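Local coordinates for snrnp sm-like protein (Pyrococcus abyssi, PDB 1H64) that forms a heptameric Sm core and probably binds RNA, like other members of the snRNP Sm family, at residues Leu6-His10 against Tyr34-Leu38. Residues are numbered along the deposited sequence; the frame is centred on the assembly and turned at random.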
loop_
_atom_site.group_PDB
_atom_site.type_symbol
_atom_site.label_atom_id
_atom_site.label_comp_id
_atom_site.label_asym_id
_atom_site.label_seq_id
_atom_site.Cartn_x
_atom_site.Cartn_y
_atom_site.Cartn_z
ATOM N N LEU C 6 -5.341 6.323 20.942
ATOM C CA LEU C 6 -5.002 5.252 21.869
ATOM C C LEU C 6 -5.668 5.336 23.243
ATOM O O LEU C 6 -5.954 4.300 23.862
ATOM C CB LEU C 6 -3.481 5.151 22.004
ATOM C CG LEU C 6 -2.816 4.394 20.846
ATOM C CD1 LEU C 6 -3.205 2.925 20.919
ATOM C CD2 LEU C 6 -3.233 4.983 19.509
ATOM N N ASP C 7 -5.921 6.546 23.725
ATOM C CA ASP C 7 -6.586 6.717 25.023
ATOM C C ASP C 7 -7.998 6.133 24.938
ATOM O O ASP C 7 -8.454 5.434 25.840
ATOM C CB ASP C 7 -6.719 8.201 25.391
ATOM C CG ASP C 7 -5.383 8.895 25.540
ATOM O OD1 ASP C 7 -4.453 8.275 26.095
ATOM O OD2 ASP C 7 -5.275 10.070 25.120
ATOM N N VAL C 8 -8.685 6.456 23.849
ATOM C CA VAL C 8 -10.051 5.992 23.615
ATOM C C VAL C 8 -10.095 4.468 23.583
ATOM O O VAL C 8 -10.931 3.837 24.238
ATOM C CB VAL C 8 -10.594 6.543 22.272
ATOM C CG1 VAL C 8 -11.924 5.876 21.927
ATOM C CG2 VAL C 8 -10.768 8.036 22.350
ATOM N N ILE C 9 -9.189 3.871 22.812
ATOM C CA ILE C 9 -9.124 2.423 22.710
ATOM C C ILE C 9 -8.869 1.812 24.092
ATOM O O ILE C 9 -9.502 0.811 24.479
ATOM C CB ILE C 9 -8.012 2.004 21.724
ATOM C CG1 ILE C 9 -8.369 2.483 20.314
ATOM C CG2 ILE C 9 -7.805 0.499 21.745
ATOM C CD1 ILE C 9 -9.719 2.012 19.817
ATOM N N HIS C 10 -7.959 2.425 24.849
ATOM C CA HIS C 10 -7.622 1.928 26.184
ATOM C C HIS C 10 -8.816 1.964 27.133
ATOM O O HIS C 10 -8.996 1.054 27.947
ATOM C CB HIS C 10 -6.489 2.748 26.822
ATOM C CG HIS C 10 -6.080 2.237 28.166
ATOM N ND1 HIS C 10 -5.346 1.081 28.326
ATOM C CD2 HIS C 10 -6.381 2.667 29.414
ATOM C CE1 HIS C 10 -5.214 0.821 29.613
ATOM N NE2 HIS C 10 -5.834 1.766 30.296
ATOM N N TYR C 34 -5.144 -4.833 22.714
ATOM C CA TYR C 34 -4.800 -4.000 21.574
ATOM C C TYR C 34 -3.311 -3.692 21.656
ATOM O O TYR C 34 -2.672 -3.990 22.657
ATOM C CB TYR C 34 -5.588 -2.687 21.623
ATOM C CG TYR C 34 -5.200 -1.759 22.759
ATOM C CD1 TYR C 34 -4.214 -0.777 22.586
ATOM C CD2 TYR C 34 -5.787 -1.881 24.020
ATOM C CE1 TYR C 34 -3.826 0.049 23.640
ATOM C CE2 TYR C 34 -5.404 -1.055 25.079
ATOM C CZ TYR C 34 -4.424 -0.095 24.883
ATOM O OH TYR C 34 -4.033 0.718 25.924
ATOM N N ASP C 35 -2.764 -3.138 20.586
ATOM C CA ASP C 35 -1.365 -2.725 20.617
ATOM C C ASP C 35 -1.236 -1.374 19.927
ATOM O O ASP C 35 -2.211 -0.826 19.414
ATOM C CB ASP C 35 -0.438 -3.772 19.984
ATOM C CG ASP C 35 -0.755 -4.035 18.529
ATOM O OD1 ASP C 35 -1.221 -3.110 17.831
ATOM O OD2 ASP C 35 -0.511 -5.175 18.084
ATOM N N ILE C 36 -0.021 -0.840 19.905
ATOM C CA ILE C 36 0.230 0.470 19.322
ATOM C C ILE C 36 -0.044 0.625 17.827
ATOM O O ILE C 36 -0.142 1.743 17.333
ATOM C CB ILE C 36 1.677 0.906 19.632
ATOM C CG1 ILE C 36 1.900 2.347 19.177
ATOM C CG2 ILE C 36 2.649 -0.028 18.946
ATOM C CD1 ILE C 36 0.890 3.313 19.749
ATOM N N HIS C 37 -0.180 -0.486 17.105
ATOM C CA HIS C 37 -0.458 -0.429 15.662
ATOM C C HIS C 37 -1.968 -0.450 15.431
ATOM O O HIS C 37 -2.448 -0.423 14.300
ATOM C CB HIS C 37 0.176 -1.635 14.960
ATOM C CG HIS C 37 1.625 -1.809 15.267
ATOM N ND1 HIS C 37 2.578 -0.887 14.886
ATOM C CD2 HIS C 37 2.279 -2.758 15.977
ATOM C CE1 HIS C 37 3.758 -1.260 15.354
ATOM N NE2 HIS C 37 3.604 -2.392 16.020
ATOM N N LEU C 38 -2.707 -0.462 16.533
ATOM C CA LEU C 38 -4.162 -0.528 16.508
ATOM C C LEU C 38 -4.665 -1.901 16.060
ATOM O O LEU C 38 -5.771 -2.033 15.513
ATOM C CB LEU C 38 -4.775 0.577 15.653
ATOM C CG LEU C 38 -4.569 2.006 16.185
ATOM C CD1 LEU C 38 -5.262 2.989 15.264
ATOM C CD2 LEU C 38 -5.110 2.133 17.605
#
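Apolar side chains make up most of the contact between L6-H10, in helix 5-11, and Y34-L38, the end of strand 25-34 and the loop after it. L6 touches four residues of the other segment: its CD1 lies 4.0 Å from Y34 CE1, 4.2 Å from D35 O and 3.9 Å from L38 CD2, while its CG meets I36 CD1 at 4.0 Å. One helical turn on, I9 points its CA-CB bond at the loop and lays CG2 over the face of the Y34 ring, 3.9 Å from the centroid and 24° off the normal, a CH-pi contact. I9 CG1 also approaches L38 CD2 at 4.3 Å, so both helix residues touch L38.

A single polar link joins the segments at the exposed margin, where H10 ND1 and Y34 OH share a hydrogen bond of 2.8 Å. The tyrosine thus packs against the helix with its ring and is tethered by its hydroxyl.

The loop folds as a type I turn from D35 to L38, closed by L38 N to D35 O (2.9 Å), with an Asx turn in which D35 OD1 accepts from H37 N (2.9 Å). L38 also packs on R63 of a neighbouring subunit. The contact seats the N-terminal helix of the Sm fold on the loop carrying the D-x-H-x-N signature of the Sm1 motif (D35, H37, N39), which probably lines the RNA-binding pore.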